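Local coordinates for protein geranyltranstransferase (Roseobacter denitrificans, PDB 4LLS) that probably condenses isopentenyl diphosphate with an allylic diphosphate such as farnesyl diphosphate, lengthening the chain by one isoprene unit in a metal-dependent reaction, at residues A203-A211 against L223-F234. Numbering follows the deposited sequence.
Sequences ALIGWSAQA and LKRYAQALGLAF. With IPE (3-methylbut-3-enyl trihydrogen diphosphate), chain C.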
loop_
_atom_site.group_PDB
_atom_site.type_symbol
_atom_site.label_atom_id
_atom_site.label_comp_id
_atom_site.label_asym_id
_atom_site.label_seq_id
_atom_site.Cartn_x
_atom_site.Cartn_y
_atom_site.Cartn_z
ATOM N N ALA A 203 6.823 -14.652 -1.028
ATOM C CA ALA A 203 7.479 -13.389 -1.327
ATOM C C ALA A 203 7.752 -12.587 -0.056
ATOM O O ALA A 203 8.855 -12.046 0.109
ATOM C CB ALA A 203 6.620 -12.566 -2.292
ATOM N N LEU A 204 6.785 -12.479 0.840
ATOM C CA LEU A 204 7.026 -11.676 2.040
ATOM C C LEU A 204 7.976 -12.401 2.948
ATOM O O LEU A 204 8.706 -11.759 3.688
ATOM C CB LEU A 204 5.750 -11.373 2.825
ATOM C CG LEU A 204 4.665 -10.565 2.144
ATOM C CD1 LEU A 204 3.661 -10.097 3.189
ATOM C CD2 LEU A 204 5.262 -9.420 1.325
ATOM N N ILE A 205 7.943 -13.728 2.996
ATOM C CA ILE A 205 8.887 -14.466 3.884
ATOM C C ILE A 205 10.296 -14.294 3.322
ATOM O O ILE A 205 11.265 -14.087 4.077
ATOM C CB ILE A 205 8.454 -15.953 4.021
ATOM C CG1 ILE A 205 7.251 -16.030 4.918
ATOM C CG2 ILE A 205 9.604 -16.778 4.582
ATOM C CD1 ILE A 205 6.564 -17.372 4.967
ATOM N N GLY A 206 10.427 -14.299 2.020
ATOM C CA GLY A 206 11.707 -14.013 1.364
ATOM C C GLY A 206 12.235 -12.625 1.654
ATOM O O GLY A 206 13.428 -12.439 1.930
ATOM N N TRP A 207 11.372 -11.624 1.619
ATOM C CA TRP A 207 11.776 -10.260 1.946
ATOM C C TRP A 207 12.254 -10.207 3.384
ATOM O O TRP A 207 13.274 -9.604 3.685
ATOM C CB TRP A 207 10.627 -9.287 1.712
ATOM C CG TRP A 207 11.028 -7.833 1.811
ATOM C CD1 TRP A 207 11.539 -7.062 0.793
ATOM C CD2 TRP A 207 11.144 -7.031 3.002
ATOM N NE1 TRP A 207 11.845 -5.813 1.253
ATOM C CE2 TRP A 207 11.674 -5.775 2.600
ATOM C CE3 TRP A 207 10.906 -7.250 4.352
ATOM C CZ2 TRP A 207 11.839 -4.727 3.494
ATOM C CZ3 TRP A 207 11.093 -6.220 5.247
ATOM C CH2 TRP A 207 11.558 -4.967 4.818
ATOM N N SER A 208 11.529 -10.853 4.281
ATOM C CA SER A 208 11.860 -10.821 5.694
ATOM C C SER A 208 13.223 -11.435 5.976
ATOM O O SER A 208 14.023 -10.877 6.749
ATOM C CB SER A 208 10.811 -11.575 6.486
ATOM O OG SER A 208 9.518 -11.035 6.323
ATOM N N ALA A 209 13.495 -12.580 5.366
ATOM C CA ALA A 209 14.773 -13.258 5.624
ATOM C C ALA A 209 15.935 -12.542 4.968
ATOM O O ALA A 209 17.048 -12.536 5.528
ATOM C CB ALA A 209 14.723 -14.685 5.202
ATOM N N GLN A 210 15.709 -11.897 3.841
ATOM C CA GLN A 210 16.786 -11.198 3.172
ATOM C C GLN A 210 17.059 -9.871 3.839
ATOM O O GLN A 210 18.094 -9.269 3.555
ATOM C CB GLN A 210 16.484 -10.986 1.693
ATOM C CG GLN A 210 16.524 -12.279 0.917
ATOM C CD GLN A 210 16.299 -12.078 -0.563
ATOM O OE1 GLN A 210 17.190 -11.646 -1.301
ATOM N NE2 GLN A 210 15.074 -12.252 -0.974
ATOM N N ALA A 211 16.135 -9.364 4.657
ATOM C CA ALA A 211 16.252 -8.019 5.208
ATOM C C ALA A 211 17.549 -7.775 5.959
ATOM O O ALA A 211 18.165 -6.742 5.794
ATOM C CB ALA A 211 15.067 -7.676 6.095
ATOM N N LEU A 223 20.398 -16.453 2.386
ATOM C CA LEU A 223 19.136 -16.205 3.072
ATOM C C LEU A 223 17.944 -16.298 2.127
ATOM O O LEU A 223 16.851 -16.699 2.544
ATOM C CB LEU A 223 19.126 -14.895 3.808
ATOM C CG LEU A 223 20.025 -14.896 5.067
ATOM C CD1 LEU A 223 20.252 -13.486 5.562
ATOM C CD2 LEU A 223 19.381 -15.741 6.121
ATOM N N LYS A 224 18.159 -15.975 0.863
ATOM C CA LYS A 224 17.113 -16.179 -0.133
ATOM C C LYS A 224 16.786 -17.680 -0.273
ATOM O O LYS A 224 15.618 -18.062 -0.315
ATOM C CB LYS A 224 17.508 -15.541 -1.456
ATOM C CG LYS A 224 16.405 -15.606 -2.500
ATOM C CD LYS A 224 16.840 -14.930 -3.799
ATOM C CE LYS A 224 15.698 -14.897 -4.806
ATOM N NZ LYS A 224 15.930 -13.859 -5.848
ATOM N N ARG A 225 17.811 -18.522 -0.361
ATOM C CA ARG A 225 17.598 -19.973 -0.448
ATOM C C ARG A 225 16.920 -20.514 0.799
ATOM O O ARG A 225 15.989 -21.321 0.722
ATOM C CB ARG A 225 18.895 -20.729 -0.676
ATOM C CG ARG A 225 19.232 -20.961 -2.133
ATOM C CD ARG A 225 20.414 -21.906 -2.257
ATOM N NE ARG A 225 21.620 -21.348 -1.662
ATOM C CZ ARG A 225 22.354 -20.399 -2.231
ATOM N NH1 ARG A 225 22.018 -19.933 -3.432
ATOM N NH2 ARG A 225 23.423 -19.923 -1.610
ATOM N N TYR A 226 17.416 -20.088 1.954
ATOM C CA TYR A 226 16.770 -20.419 3.222
ATOM C C TYR A 226 15.283 -20.125 3.172
ATOM O O TYR A 226 14.445 -20.938 3.551
ATOM C CB TYR A 226 17.448 -19.670 4.370
ATOM C CG TYR A 226 16.732 -19.675 5.695
ATOM C CD1 TYR A 226 16.769 -20.781 6.524
ATOM C CD2 TYR A 226 16.035 -18.541 6.121
ATOM C CE1 TYR A 226 16.196 -20.762 7.774
ATOM C CE2 TYR A 226 15.422 -18.518 7.360
ATOM C CZ TYR A 226 15.493 -19.645 8.180
ATOM O OH TYR A 226 14.903 -19.576 9.438
ATOM N N ALA A 227 14.954 -18.921 2.744
ATOM C CA ALA A 227 13.604 -18.472 2.763
ATOM C C ALA A 227 12.725 -19.202 1.759
ATOM O O ALA A 227 11.532 -19.368 2.010
ATOM C CB ALA A 227 13.532 -16.990 2.492
ATOM N N GLN A 228 13.294 -19.633 0.643
ATOM C CA GLN A 228 12.512 -20.419 -0.348
ATOM C C GLN A 228 12.012 -21.721 0.291
ATOM O O GLN A 228 10.799 -22.008 0.317
ATOM C CB GLN A 228 13.356 -20.702 -1.594
ATOM C CG GLN A 228 13.577 -19.456 -2.439
ATOM C CD GLN A 228 14.642 -19.593 -3.528
ATOM O OE1 GLN A 228 15.531 -20.441 -3.451
ATOM N NE2 GLN A 228 14.586 -18.699 -4.522
ATOM N N ALA A 229 12.896 -22.395 0.997
ATOM C CA ALA A 229 12.511 -23.618 1.708
ATOM C C ALA A 229 11.571 -23.306 2.863
ATOM O O ALA A 229 10.592 -24.021 3.123
ATOM C CB ALA A 229 13.723 -24.323 2.232
ATOM N N LEU A 230 11.951 -22.329 3.674
ATOM C CA LEU A 230 11.151 -21.980 4.830
ATOM C C LEU A 230 9.721 -21.621 4.456
ATOM O O LEU A 230 8.761 -21.994 5.133
ATOM C CB LEU A 230 11.819 -20.833 5.618
ATOM C CG LEU A 230 11.184 -20.518 6.970
ATOM C CD1 LEU A 230 11.637 -21.547 7.986
ATOM C CD2 LEU A 230 11.559 -19.121 7.468
ATOM N N GLY A 231 9.576 -20.805 3.436
ATOM C CA GLY A 231 8.244 -20.355 3.050
ATOM C C GLY A 231 7.384 -21.518 2.591
ATOM O O GLY A 231 6.187 -21.517 2.829
ATOM N N LEU A 232 7.966 -22.437 1.828
ATOM C CA LEU A 232 7.178 -23.578 1.346
ATOM C C LEU A 232 6.807 -24.451 2.533
ATOM O O LEU A 232 5.668 -24.892 2.655
ATOM C CB LEU A 232 7.968 -24.373 0.315
ATOM C CG LEU A 232 7.237 -25.589 -0.236
ATOM C CD1 LEU A 232 5.873 -25.247 -0.798
ATOM C CD2 LEU A 232 8.127 -26.209 -1.309
ATOM N N ALA A 233 7.752 -24.689 3.437
ATOM C CA ALA A 233 7.431 -25.460 4.646
ATOM C C ALA A 233 6.296 -24.783 5.424
ATOM O O ALA A 233 5.379 -25.440 5.923
ATOM C CB ALA A 233 8.667 -25.592 5.539
ATOM N N PHE A 234 6.399 -23.470 5.582
ATOM C CA PHE A 234 5.391 -22.696 6.274
ATOM C C PHE A 234 3.998 -22.887 5.623
ATOM O O PHE A 234 3.007 -23.058 6.332
ATOM C CB PHE A 234 5.806 -21.214 6.285
ATOM C CG PHE A 234 4.729 -20.271 6.766
ATOM C CD1 PHE A 234 4.597 -20.007 8.093
ATOM C CD2 PHE A 234 3.773 -19.801 5.878
ATOM C CE1 PHE A 234 3.550 -19.197 8.531
ATOM C CE2 PHE A 234 2.757 -18.978 6.299
ATOM C CZ PHE A 234 2.631 -18.731 7.641
HETATM C C1 IPE C . -1.344 -16.337 7.913
HETATM O O1 IPE C . 0.021 -16.072 8.295
HETATM C C2 IPE C . -1.497 -16.033 6.427
HETATM C C3 IPE C . -0.575 -16.889 5.596
HETATM C C4 IPE C . 0.328 -16.352 4.777
HETATM C C5 IPE C . -0.772 -18.373 5.565
HETATM P PA IPE C . 0.504 -16.402 9.778
HETATM O O1A IPE C . 0.152 -17.854 10.130
HETATM O O2A IPE C . 1.917 -16.036 9.842
HETATM O O3A IPE C . -0.340 -15.419 10.693
HETATM P PB IPE C . -0.097 -14.550 12.040
HETATM O O1B IPE C . -1.464 -14.447 12.697
HETATM O O2B IPE C . 0.892 -15.291 12.893
HETATM O O3B IPE C . 0.479 -13.255 11.517
#
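A227 CB packs against bare backbone, 3.7 Å from G206 CA, where the two backbones come closest. A209 CB flanks it at 3.8 Å from A227 CB and also meets the edge of the Y226 ring, whose OH is bonded to the L299 carbonyl. L223 CD1 abuts A209 O at 3.3 Å. In the other direction, I205 enters as a knob into the hole formed by A227, L230, G231 and F234. Its CG2, anti to the backbone N, lies 4.2 Å from L230 CD2; the other branch, extended at chi2 170°, carries CD1 past G231 CA to F234 CD2 at 3.8 Å. The segment axes approach to 8.4 Å, consistent with G206 and G231 lying in the interface. Segments 203-211 and 223-234, on neighbouring helices 190-215 and 221-244 of the all-helical prenyl synthase fold, run roughly antiparallel (145°), and F234 carries the contact into the isopentenyl diphosphate pocket: its CE2 is 3.7 Å from C5 of that ligand. The solvent side, at exposed K224, is looser. Here the extended K224 chain crosses the Q210 amide, K224 CB standing 3.8 Å from Q210 CD, and leads its ammonium away. Q210 NE2 turns back to the G206 carbonyl in a weak bond, while OE1 has a weak one with T220 OG1. With an alanine at Q210, the K224 methylenes would probably lose the amide they pack on, and G206 O and T220 OG1 their weak side-chain partner.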